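Side-chain contacts in uncharacterized protein (PDB 3D3Y), which is of unknown function but belongs to the M16 peptidase family and probably binds a metal ion: residues V6-V9 against N13-V16; I90-V95 against D111-I116; I203-D208 against P216-L221. One frame throughout, in Å; residues are numbered along the deposited sequence.

Interaction 1. Residues V6-V9 against N13-V16; sequences VQLV and NLHV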
ATOM      1  N   VAL A   6      -7.353 -23.536  -5.283  1.00 38.03           N
ATOM      2  CA  VAL A   6      -7.752 -24.657  -4.449  1.00 37.64           C
ATOM      3  C   VAL A   6      -7.893 -24.192  -3.027  1.00 37.12           C
ATOM      4  O   VAL A   6      -7.039 -23.426  -2.506  1.00 35.69           O
ATOM      5  CB  VAL A   6      -6.706 -25.785  -4.383  1.00 38.33           C
ATOM      6  CG1 VAL A   6      -7.405 -27.068  -3.921  1.00 38.66           C
ATOM      7  CG2 VAL A   6      -6.045 -26.000  -5.711  1.00 39.94           C
ATOM      8  N   GLN A   7      -8.973 -24.648  -2.411  1.00 35.59           N
ATOM      9  CA  GLN A   7      -9.148 -24.526  -0.990  1.00 36.91           C
ATOM     10  C   GLN A   7      -8.271 -25.531  -0.225  1.00 37.16           C
ATOM     11  O   GLN A   7      -8.473 -26.746  -0.339  1.00 37.18           O
ATOM     12  CB  GLN A   7     -10.596 -24.772  -0.651  1.00 36.99           C
ATOM     13  CG  GLN A   7     -10.994 -24.310   0.712  1.00 40.07           C
ATOM     14  CD  GLN A   7     -12.499 -24.289   0.861  1.00 43.57           C
ATOM     15  OE1 GLN A   7     -13.200 -25.148   0.317  1.00 46.19           O
ATOM     16  NE2 GLN A   7     -13.010 -23.293   1.571  1.00 45.87           N
ATOM     17  N   LEU A   8      -7.325 -25.016   0.554  1.00 36.14           N
ATOM     18  CA  LEU A   8      -6.508 -25.838   1.456  1.00 35.95           C
ATOM     19  C   LEU A   8      -7.374 -26.204   2.645  1.00 36.55           C
ATOM     20  O   LEU A   8      -7.736 -27.378   2.797  1.00 36.49           O
ATOM     21  CB  LEU A   8      -5.235 -25.093   1.876  1.00 36.00           C
ATOM     22  CG  LEU A   8      -4.294 -24.806   0.708  1.00 34.49           C
ATOM     23  CD1 LEU A   8      -3.049 -24.052   1.183  1.00 33.31           C
ATOM     24  CD2 LEU A   8      -3.919 -26.051  -0.086  1.00 36.70           C
ATOM     25  N   VAL A   9      -7.739 -25.205   3.452  1.00 36.17           N
ATOM     26  CA  VAL A   9      -8.903 -25.282   4.363  1.00 36.07           C
ATOM     27  C   VAL A   9      -9.783 -24.042   4.163  1.00 35.78           C
ATOM     28  O   VAL A   9      -9.353 -23.063   3.537  1.00 35.41           O
ATOM     29  CB  VAL A   9      -8.485 -25.373   5.867  1.00 36.43           C
ATOM     30  CG1 VAL A   9      -7.707 -26.665   6.146  1.00 38.12           C
ATOM     31  CG2 VAL A   9      -7.661 -24.157   6.300  1.00 35.00           C
ATOM     32  N   ASN A  13      -6.694 -20.283   0.814  1.00 30.18           N
ATOM     33  CA  ASN A  13      -6.746 -20.677  -0.587  1.00 30.20           C
ATOM     34  C   ASN A  13      -5.426 -20.550  -1.284  1.00 29.12           C
ATOM     35  O   ASN A  13      -4.630 -19.656  -0.974  1.00 30.69           O
ATOM     36  CB  ASN A  13      -7.820 -19.859  -1.295  1.00 29.20           C
ATOM     37  CG  ASN A  13      -9.192 -20.190  -0.780  1.00 31.97           C
ATOM     38  OD1 ASN A  13      -9.730 -21.239  -1.109  1.00 28.60           O
ATOM     39  ND2 ASN A  13      -9.740 -19.335   0.091  1.00 33.05           N
ATOM     40  N   LEU A  14      -5.169 -21.475  -2.194  1.00 28.38           N
ATOM     41  CA  LEU A  14      -3.936 -21.497  -2.962  1.00 28.45           C
ATOM     42  C   LEU A  14      -4.261 -21.113  -4.394  1.00 28.87           C
ATOM     43  O   LEU A  14      -5.273 -21.568  -4.968  1.00 28.70           O
ATOM     44  CB  LEU A  14      -3.284 -22.891  -2.907  1.00 27.74           C
ATOM     45  CG  LEU A  14      -2.091 -23.231  -3.833  1.00 28.02           C
ATOM     46  CD1 LEU A  14      -0.853 -22.340  -3.582  1.00 28.41           C
ATOM     47  CD2 LEU A  14      -1.713 -24.685  -3.679  1.00 28.95           C
ATOM     48  N   HIS A  15      -3.407 -20.286  -4.980  1.00 29.29           N
ATOM     49  CA  HIS A  15      -3.600 -19.827  -6.356  1.00 29.80           C
ATOM     50  C   HIS A  15      -2.299 -20.010  -7.099  1.00 30.88           C
ATOM     51  O   HIS A  15      -1.272 -19.415  -6.731  1.00 29.92           O
ATOM     52  CB  HIS A  15      -4.019 -18.343  -6.400  1.00 30.32           C
ATOM     53  CG  HIS A  15      -5.078 -17.993  -5.403  1.00 30.72           C
ATOM     54  ND1 HIS A  15      -6.421 -18.143  -5.663  1.00 31.00           N
ATOM     55  CD2 HIS A  15      -4.993 -17.522  -4.139  1.00 31.41           C
ATOM     56  CE1 HIS A  15      -7.121 -17.775  -4.602  1.00 29.61           C
ATOM     57  NE2 HIS A  15      -6.279 -17.390  -3.663  1.00 31.16           N
ATOM     58  N   VAL A  16      -2.336 -20.837  -8.130  1.00 30.43           N
ATOM     59  CA  VAL A  16      -1.159 -21.154  -8.922  1.00 32.37           C
ATOM     60  C   VAL A  16      -1.303 -20.469 -10.286  1.00 33.03           C
ATOM     61  O   VAL A  16      -2.309 -20.667 -10.976  1.00 32.19           O
ATOM     62  CB  VAL A  16      -1.020 -22.688  -9.098  1.00 32.64           C
ATOM     63  CG1 VAL A  16       0.162 -23.037 -10.023  1.00 34.18           C
ATOM     64  CG2 VAL A  16      -0.902 -23.395  -7.722  1.00 31.38           C
TER

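Interaction 2. Residues I90-V95 against D111-I116; sequences ISMNIV and DFLKEI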
ATOM      1  N   ILE A  90       4.194 -12.237   3.127  1.00 32.50           N
ATOM      2  CA  ILE A  90       5.455 -12.987   3.175  1.00 31.24           C
ATOM      3  C   ILE A  90       5.773 -13.343   1.744  1.00 32.75           C
ATOM      4  O   ILE A  90       4.962 -13.970   1.049  1.00 32.53           O
ATOM      5  CB  ILE A  90       5.314 -14.276   4.000  1.00 32.53           C
ATOM      6  CG1 ILE A  90       4.913 -13.942   5.449  1.00 30.76           C
ATOM      7  CG2 ILE A  90       6.606 -15.117   3.960  1.00 27.79           C
ATOM      8  CD1 ILE A  90       4.472 -15.203   6.241  1.00 32.05           C
ATOM      9  N   SER A  91       6.951 -12.913   1.299  1.00 32.57           N
ATOM     10  CA  SER A  91       7.347 -13.069  -0.102  1.00 33.17           C
ATOM     11  C   SER A  91       8.625 -13.885  -0.184  1.00 33.97           C
ATOM     12  O   SER A  91       9.512 -13.737   0.677  1.00 32.13           O
ATOM     13  CB  SER A  91       7.628 -11.677  -0.693  1.00 33.87           C
ATOM     14  OG  SER A  91       6.432 -10.887  -0.683  1.00 37.13           O
HETATM   15  N   MSE A  92       8.732 -14.687  -1.252  1.00 34.05           N
HETATM   16  CA  MSE A  92       9.939 -15.423  -1.582  1.00 35.94           C
HETATM   17  C   MSE A  92      10.113 -15.462  -3.087  1.00 34.58           C
HETATM   18  O   MSE A  92       9.125 -15.529  -3.845  1.00 34.60           O
HETATM   19  CB  MSE A  92       9.859 -16.867  -1.112  1.00 35.72           C
HETATM   20  CG  MSE A  92      10.138 -17.102   0.320  1.00 39.90           C
HETATM   21 SE   MSE A  92      10.221 -19.022   0.691  0.85 42.60          SE
HETATM   22  CE  MSE A  92      12.039 -19.454   0.338  1.00 38.78           C
ATOM     23  N   ASN A  93      11.373 -15.445  -3.508  1.00 33.13           N
ATOM     24  CA  ASN A  93      11.782 -15.643  -4.911  1.00 32.44           C
ATOM     25  C   ASN A  93      12.824 -16.778  -4.878  1.00 32.41           C
ATOM     26  O   ASN A  93      13.776 -16.744  -4.075  1.00 32.04           O
ATOM     27  CB  ASN A  93      12.372 -14.338  -5.470  1.00 31.88           C
ATOM     28  CG  ASN A  93      12.511 -14.323  -7.014  1.00 34.48           C
ATOM     29  OD1 ASN A  93      13.443 -13.688  -7.557  1.00 35.77           O
ATOM     30  ND2 ASN A  93      11.587 -14.973  -7.718  1.00 29.56           N
ATOM     31  N   ILE A  94      12.608 -17.805  -5.688  1.00 32.60           N
ATOM     32  CA  ILE A  94      13.505 -18.961  -5.785  1.00 33.26           C
ATOM     33  C   ILE A  94      13.778 -19.293  -7.239  1.00 33.13           C
ATOM     34  O   ILE A  94      12.933 -19.048  -8.122  1.00 33.97           O
ATOM     35  CB  ILE A  94      12.881 -20.205  -5.105  1.00 34.07           C
ATOM     36  CG1 ILE A  94      11.571 -20.596  -5.809  1.00 32.91           C
ATOM     37  CG2 ILE A  94      12.608 -19.895  -3.649  1.00 34.85           C
ATOM     38  CD1 ILE A  94      10.835 -21.734  -5.152  1.00 35.10           C
ATOM     39  N   VAL A  95      14.953 -19.854  -7.498  1.00 32.83           N
ATOM     40  CA  VAL A  95      15.311 -20.256  -8.850  1.00 32.10           C
ATOM     41  C   VAL A  95      14.529 -21.524  -9.170  1.00 31.72           C
ATOM     42  O   VAL A  95      14.379 -22.374  -8.311  1.00 31.64           O
ATOM     43  CB  VAL A  95      16.817 -20.555  -8.977  1.00 33.42           C
ATOM     44  CG1 VAL A  95      17.129 -21.037 -10.360  1.00 30.46           C
ATOM     45  CG2 VAL A  95      17.700 -19.320  -8.623  1.00 32.99           C
ATOM     46  N   ASP A 111       8.761 -25.975   2.808  1.00 32.19           N
ATOM     47  CA  ASP A 111       9.259 -26.332   4.133  1.00 33.55           C
ATOM     48  C   ASP A 111       9.771 -25.082   4.852  1.00 32.78           C
ATOM     49  O   ASP A 111       9.522 -24.896   6.038  1.00 33.07           O
ATOM     50  CB  ASP A 111      10.357 -27.410   4.046  1.00 33.82           C
ATOM     51  CG  ASP A 111      10.923 -27.794   5.424  1.00 38.45           C
ATOM     52  OD1 ASP A 111      10.226 -28.519   6.159  1.00 45.49           O
ATOM     53  OD2 ASP A 111      12.064 -27.393   5.766  1.00 40.99           O
ATOM     54  N   PHE A 112      10.482 -24.220   4.134  1.00 32.22           N
ATOM     55  CA  PHE A 112      11.003 -22.992   4.765  1.00 31.72           C
ATOM     56  C   PHE A 112       9.877 -22.070   5.223  1.00 31.66           C
ATOM     57  O   PHE A 112       9.904 -21.536   6.351  1.00 32.65           O
ATOM     58  CB  PHE A 112      11.912 -22.231   3.804  1.00 30.60           C
ATOM     59  CG  PHE A 112      12.509 -20.990   4.406  1.00 31.15           C
ATOM     60  CD1 PHE A 112      13.545 -21.088   5.327  1.00 31.39           C
ATOM     61  CD2 PHE A 112      12.031 -19.734   4.051  1.00 31.61           C
ATOM     62  CE1 PHE A 112      14.118 -19.923   5.889  1.00 32.67           C
ATOM     63  CE2 PHE A 112      12.605 -18.560   4.588  1.00 30.70           C
ATOM     64  CZ  PHE A 112      13.647 -18.661   5.511  1.00 30.71           C
ATOM     65  N   LEU A 113       8.886 -21.879   4.362  1.00 31.54           N
ATOM     66  CA  LEU A 113       7.669 -21.186   4.768  1.00 31.96           C
ATOM     67  C   LEU A 113       7.011 -21.809   6.001  1.00 32.90           C
ATOM     68  O   LEU A 113       6.529 -21.094   6.898  1.00 31.60           O
ATOM     69  CB  LEU A 113       6.666 -21.089   3.620  1.00 32.33           C
ATOM     70  CG  LEU A 113       7.094 -20.298   2.377  1.00 33.00           C
ATOM     71  CD1 LEU A 113       6.077 -20.563   1.307  1.00 34.64           C
ATOM     72  CD2 LEU A 113       7.207 -18.804   2.728  1.00 34.49           C
ATOM     73  N   LYS A 114       6.952 -23.143   6.054  1.00 32.66           N
ATOM     74  CA  LYS A 114       6.315 -23.783   7.195  1.00 33.36           C
ATOM     75  C   LYS A 114       7.053 -23.402   8.489  1.00 33.66           C
ATOM     76  O   LYS A 114       6.407 -23.192   9.561  1.00 33.36           O
ATOM     77  CB  LYS A 114       6.296 -25.309   7.014  1.00 32.25           C
ATOM     78  CG  LYS A 114       5.534 -26.042   8.083  1.00 36.22           C
ATOM     79  CD  LYS A 114       5.558 -27.546   7.852  1.00 40.00           C
ATOM     80  CE  LYS A 114       4.562 -28.213   8.801  1.00 43.12           C
ATOM     81  NZ  LYS A 114       4.737 -29.700   8.927  1.00 47.84           N
ATOM     82  N   GLU A 115       8.393 -23.370   8.398  1.00 32.90           N
ATOM     83  CA  GLU A 115       9.255 -22.986   9.530  1.00 32.16           C
ATOM     84  C   GLU A 115       8.965 -21.561   9.957  1.00 31.99           C
ATOM     85  O   GLU A 115       8.673 -21.287  11.151  1.00 31.45           O
ATOM     86  CB  GLU A 115      10.746 -23.164   9.190  1.00 32.03           C
ATOM     87  CG  GLU A 115      11.229 -24.652   9.140  1.00 32.93           C
ATOM     88  CD  GLU A 115      11.205 -25.348  10.526  1.00 39.47           C
ATOM     89  OE1 GLU A 115      11.291 -24.662  11.580  1.00 35.81           O
ATOM     90  OE2 GLU A 115      11.084 -26.596  10.561  1.00 42.08           O
ATOM     91  N   ILE A 116       9.012 -20.652   8.989  1.00 31.08           N
ATOM     92  CA  ILE A 116       8.730 -19.230   9.267  1.00 32.20           C
ATOM     93  C   ILE A 116       7.336 -18.989   9.889  1.00 32.38           C
ATOM     94  O   ILE A 116       7.193 -18.266  10.877  1.00 32.03           O
ATOM     95  CB  ILE A 116       8.899 -18.381   7.999  1.00 31.75           C
ATOM     96  CG1 ILE A 116      10.379 -18.402   7.545  1.00 31.61           C
ATOM     97  CG2 ILE A 116       8.343 -16.932   8.232  1.00 32.99           C
ATOM     98  CD1 ILE A 116      11.400 -17.982   8.641  1.00 32.91           C
TER

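Interaction 3. Residues I203-D208 against P216-L221; sequences IFVLGD and PLFKQL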
ATOM      1  N   ILE A 203      -2.420 -17.759  -0.917  1.00 31.61           N
ATOM      2  CA  ILE A 203      -1.053 -18.126  -1.260  1.00 30.99           C
ATOM      3  C   ILE A 203      -1.000 -18.147  -2.758  1.00 32.18           C
ATOM      4  O   ILE A 203      -1.878 -18.758  -3.422  1.00 31.14           O
ATOM      5  CB  ILE A 203      -0.692 -19.516  -0.703  1.00 31.58           C
ATOM      6  CG1 ILE A 203      -0.808 -19.493   0.821  1.00 31.50           C
ATOM      7  CG2 ILE A 203       0.724 -19.915  -1.150  1.00 29.64           C
ATOM      8  CD1 ILE A 203      -0.620 -20.857   1.487  1.00 36.94           C
ATOM      9  N   PHE A 204      -0.015 -17.434  -3.288  1.00 32.11           N
ATOM     10  CA  PHE A 204       0.183 -17.331  -4.729  1.00 33.12           C
ATOM     11  C   PHE A 204       1.537 -17.888  -5.139  1.00 33.44           C
ATOM     12  O   PHE A 204       2.561 -17.667  -4.460  1.00 33.43           O
ATOM     13  CB  PHE A 204       0.083 -15.870  -5.167  1.00 32.93           C
ATOM     14  CG  PHE A 204      -1.302 -15.321  -5.091  1.00 36.19           C
ATOM     15  CD1 PHE A 204      -2.070 -15.188  -6.236  1.00 34.01           C
ATOM     16  CD2 PHE A 204      -1.850 -14.939  -3.860  1.00 36.67           C
ATOM     17  CE1 PHE A 204      -3.364 -14.696  -6.164  1.00 35.08           C
ATOM     18  CE2 PHE A 204      -3.143 -14.439  -3.793  1.00 34.11           C
ATOM     19  CZ  PHE A 204      -3.891 -14.314  -4.932  1.00 33.87           C
ATOM     20  N   VAL A 205       1.533 -18.608  -6.257  1.00 32.92           N
ATOM     21  CA  VAL A 205       2.747 -19.121  -6.846  1.00 32.68           C
ATOM     22  C   VAL A 205       2.711 -18.757  -8.315  1.00 32.59           C
ATOM     23  O   VAL A 205       1.811 -19.184  -9.047  1.00 32.77           O
ATOM     24  CB  VAL A 205       2.873 -20.672  -6.683  1.00 32.65           C
ATOM     25  CG1 VAL A 205       4.189 -21.143  -7.286  1.00 32.19           C
ATOM     26  CG2 VAL A 205       2.796 -21.036  -5.213  1.00 33.72           C
ATOM     27  N   LEU A 206       3.686 -17.952  -8.732  1.00 32.23           N
ATOM     28  CA  LEU A 206       3.803 -17.493 -10.107  1.00 31.97           C
ATOM     29  C   LEU A 206       5.127 -17.984 -10.674  1.00 32.18           C
ATOM     30  O   LEU A 206       6.222 -17.607 -10.177  1.00 31.23           O
ATOM     31  CB  LEU A 206       3.721 -15.958 -10.176  1.00 32.70           C
ATOM     32  CG  LEU A 206       4.140 -15.313 -11.510  1.00 34.38           C
ATOM     33  CD1 LEU A 206       2.990 -15.371 -12.466  1.00 38.03           C
ATOM     34  CD2 LEU A 206       4.558 -13.891 -11.312  1.00 37.67           C
ATOM     35  N   GLY A 207       5.044 -18.810 -11.714  1.00 30.87           N
ATOM     36  CA  GLY A 207       6.263 -19.332 -12.348  1.00 31.94           C
ATOM     37  C   GLY A 207       5.950 -20.558 -13.189  1.00 33.01           C
ATOM     38  O   GLY A 207       4.761 -20.909 -13.366  1.00 32.36           O
ATOM     39  N   ASP A 208       7.001 -21.209 -13.699  1.00 32.80           N
ATOM     40  CA  ASP A 208       6.839 -22.412 -14.511  1.00 33.52           C
ATOM     41  C   ASP A 208       6.644 -23.579 -13.569  1.00 34.34           C
ATOM     42  O   ASP A 208       7.566 -24.339 -13.287  1.00 34.37           O
ATOM     43  CB  ASP A 208       8.055 -22.628 -15.421  1.00 33.23           C
ATOM     44  CG  ASP A 208       7.874 -23.800 -16.396  1.00 33.82           C
ATOM     45  OD1 ASP A 208       6.786 -24.415 -16.462  1.00 31.43           O
ATOM     46  OD2 ASP A 208       8.837 -24.088 -17.122  1.00 32.53           O
ATOM     47  N   PRO A 216      -0.146 -30.872  -2.962  1.00 35.50           N
ATOM     48  CA  PRO A 216       0.365 -31.700  -1.853  1.00 36.01           C
ATOM     49  C   PRO A 216       1.350 -30.948  -0.952  1.00 36.33           C
ATOM     50  O   PRO A 216       1.232 -31.029   0.277  1.00 36.35           O
ATOM     51  CB  PRO A 216       1.077 -32.852  -2.564  1.00 36.70           C
ATOM     52  CG  PRO A 216       0.467 -32.909  -3.920  1.00 36.66           C
ATOM     53  CD  PRO A 216       0.066 -31.511  -4.274  1.00 35.09           C
ATOM     54  N   LEU A 217       2.285 -30.196  -1.539  1.00 35.66           N
ATOM     55  CA  LEU A 217       3.243 -29.439  -0.717  1.00 35.82           C
ATOM     56  C   LEU A 217       2.517 -28.510   0.254  1.00 35.86           C
ATOM     57  O   LEU A 217       2.757 -28.556   1.466  1.00 35.36           O
ATOM     58  CB  LEU A 217       4.257 -28.651  -1.573  1.00 35.36           C
ATOM     59  CG  LEU A 217       5.061 -29.501  -2.564  1.00 35.86           C
ATOM     60  CD1 LEU A 217       6.040 -28.629  -3.339  1.00 32.65           C
ATOM     61  CD2 LEU A 217       5.767 -30.656  -1.861  1.00 34.27           C
ATOM     62  N   PHE A 218       1.610 -27.692  -0.279  1.00 35.82           N
ATOM     63  CA  PHE A 218       0.958 -26.687   0.547  1.00 36.36           C
ATOM     64  C   PHE A 218      -0.019 -27.263   1.561  1.00 36.97           C
ATOM     65  O   PHE A 218      -0.264 -26.666   2.614  1.00 36.99           O
ATOM     66  CB  PHE A 218       0.357 -25.559  -0.307  1.00 35.98           C
ATOM     67  CG  PHE A 218       1.353 -24.510  -0.645  1.00 36.06           C
ATOM     68  CD1 PHE A 218       1.925 -24.461  -1.907  1.00 37.27           C
ATOM     69  CD2 PHE A 218       1.774 -23.602   0.324  1.00 35.87           C
ATOM     70  CE1 PHE A 218       2.899 -23.478  -2.202  1.00 36.88           C
ATOM     71  CE2 PHE A 218       2.737 -22.636   0.043  1.00 38.24           C
ATOM     72  CZ  PHE A 218       3.293 -22.567  -1.215  1.00 37.34           C
ATOM     73  N   LYS A 219      -0.536 -28.446   1.269  1.00 37.42           N
ATOM     74  CA  LYS A 219      -1.406 -29.118   2.216  1.00 38.74           C
ATOM     75  C   LYS A 219      -0.666 -29.451   3.515  1.00 39.11           C
ATOM     76  O   LYS A 219      -1.314 -29.680   4.526  1.00 39.32           O
ATOM     77  CB  LYS A 219      -2.056 -30.366   1.593  1.00 39.45           C
ATOM     78  CG  LYS A 219      -3.122 -30.057   0.504  1.00 40.97           C
ATOM     79  CD  LYS A 219      -4.537 -29.869   1.054  1.00 44.75           C
ATOM     80  CE  LYS A 219      -5.058 -31.148   1.680  1.00 48.21           C
ATOM     81  NZ  LYS A 219      -6.565 -31.281   1.631  1.00 50.72           N
ATOM     82  N   GLN A 220       0.672 -29.456   3.487  1.00 39.33           N
ATOM     83  CA  GLN A 220       1.532 -29.710   4.659  0.50 39.38           C
ATOM     84  C   GLN A 220       1.510 -28.561   5.658  1.00 39.33           C
ATOM     85  O   GLN A 220       2.007 -28.688   6.772  1.00 39.80           O
ATOM     86  CB  GLN A 220       3.001 -29.919   4.242  0.50 39.27           C
ATOM     87  CG  GLN A 220       3.299 -31.182   3.410  0.50 39.77           C
ATOM     88  CD  GLN A 220       4.644 -31.136   2.669  0.50 39.69           C
ATOM     89  OE1 GLN A 220       5.313 -30.091   2.587  0.50 39.97           O
ATOM     90  NE2 GLN A 220       5.031 -32.278   2.104  0.50 39.46           N
ATOM     91  N   LEU A 221       1.002 -27.405   5.245  1.00 38.89           N
ATOM     92  CA  LEU A 221       0.965 -26.249   6.167  1.00 38.27           C
ATOM     93  C   LEU A 221      -0.266 -26.364   7.074  1.00 37.82           C
ATOM     94  O   LEU A 221      -1.404 -26.311   6.596  1.00 37.65           O
ATOM     95  CB  LEU A 221       0.999 -24.927   5.382  1.00 38.05           C
ATOM     96  CG  LEU A 221       2.394 -24.399   4.995  1.00 38.88           C
ATOM     97  CD1 LEU A 221       3.296 -25.453   4.370  1.00 36.65           C
ATOM     98  CD2 LEU A 221       2.288 -23.141   4.092  1.00 38.39           C
TER

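Interaction 1. Residues V6-V9 against N13-V16
Val6 and Leu14 form a hydrogen-bonded pair in the antiparallel hairpin of strands 4-7 and 12-18, and Gln7 and Asn13 form the adjoining non-hydrogen-bonded pair. Val6 N donates to Leu14 O at 2.9 Å, and Leu14 N returns a nearly straight bond of 2.7 Å to Val6 O, with 175° at the hydrogen. That same Val6 O also receives a CA-H...O contact from Asn13 CA at 3.4 Å, so one carbonyl serves two neighbouring residues of the partner strand.

The Asn13 side chain starts with CB, 3.8 Å from Val6 O. With CG beside the backbone N (chi1 -66°) it rises off the sheet on the same face as Gln7, and the turn of the amide points OD1 at that residue. OD1 lies 3.3 Å from Gln7 CA and 3.7 Å from Gln7 CB, while ND2 donates a hydrogen bond to Glu228 OE2. The Gln7 chain, extended beyond CG, lies alongside and points the same way, and the two amide planes differ by only 21°. Gln7 NE2 reaches the other carboxylate oxygen, Glu228 OE1, in a weak hydrogen bond.

On the opposite face of the sheet sit Val6 and Leu14, whose side chains touch helix 211-219. Leu8 joins this apolar side where the chain turns its corner at a classic beta bulge, in which Leu8 and Val9 together face a single residue of strand 12-18; Leu8 CG stands 4.2 Å from Leu14 CB.

The chemistry divides by face. Apolar groups meet the helix on one side, whereas on the other two amides, one from each strand, share a single carboxylate. Glu228, bonded to Asn13 and more weakly to Gln7, probably helps link the two strands, and its negative charge would tend to keep both NH2 groups turned toward it.

Interaction 2. Residues I90-V95 against D111-I116
Strand 90-95 brings Ile90 and Met92 against helix segment 111-116, which runs nearly antiparallel to it: the axes make an angle of 155° and approach to 10.9 Å. At this separation the contact is made wholly by side chains, with Ile90 and Leu113 the nearest pair along the backbones.

Leu113 is shared by both strand residues. Its CD2 meets Ile90 CG2 at 3.9 Å and the selenium of Met92, present as selenomethionine, at 3.6 Å (SE to CD2), each pair sliding past in opposite directions. A bend at the end of the Met92 chain (chi3 87°) swings the methyl away from Leu113 toward the aromatic neighbour, where CE comes to 3.7 Å from Phe112 CD2. The SE atom lies at the edge of that ring, 5.2 Å from its centroid and 75° off the normal, a Met-aromatic contact. One face of the Phe112 ring carries Ile116 CG1 from the next turn of the helix, 3.7 Å above the plane and offset toward the rim.

All four touching residues are buried. Phe75 of the edge strand 74-82 meets the Phe112 ring edge-to-face and also touches Ile90 and Met92, while Leu27 of strand 24-34 packs on Leu113. Helix 105-118 therefore lies against three adjacent strands of the mixed sheet.

Interaction 3. Residues I203-D208 against P216-L221
Ile203 and Val205 receive the Phe218 ring in a beta-alpha unit: strand 200-207 leads through a short loop into helix 211-219, which folds back over the mixed sheet. Ile203 CG2 sits over one face of the ring, 4.0 Å from the Phe218 centroid and 28° off the normal, a CH-pi contact. From the next residue on the same side of the strand, Val205 CG2 approaches Phe218 CE1 obliquely at 3.9 Å.

The torsions of Ile203 set this up: CG1 lies beside the backbone N (chi1 -61°), which puts CG2 anti to that N and under the ring, while the extended CG1 branch (chi2 174°) brings CD1 up to the stem side, 3.8 Å from Phe218 CD2. Leu14 and Leu8 of the hairpin and Val110 of helix 105-118 complete the surroundings of the same phenyl. Farther out, backbone bonds of Ile203 to Asn13 and His15 hold the strand in place, and Phe204 and Leu206, on its other face, pack on helix 368-380, so the sheet is covered by helices on both faces here. Beyond the phenylalanine the chain is tied back to it, Leu221 N donating to Phe218 O at 3.0 Å.

Overall arrangement
The three contacts share one mixed sheet and lie on the same side of the chain's centre. Interactions 1 and 3, with centres about 8 Å apart, are continuous: neighbouring strands 12-18 and 200-207 are joined by probable hydrogen bonds, His15 N to Ile203 O at 2.7 Å and Asn13 O to Ile203 N at 2.9 Å. Interactions 2 and 3, about 10 Å between centres, meet through their helices, where Leu113 CD1 packs 4.1 Å from Phe218 CE2. Interactions 1 and 2 do not touch, their nearest atoms being about 9 Å apart, so 203-208/216-221 bridges them. No ligand or metal takes part; together they form part of the packing of two helices on one face of the sheet and its edge hairpin.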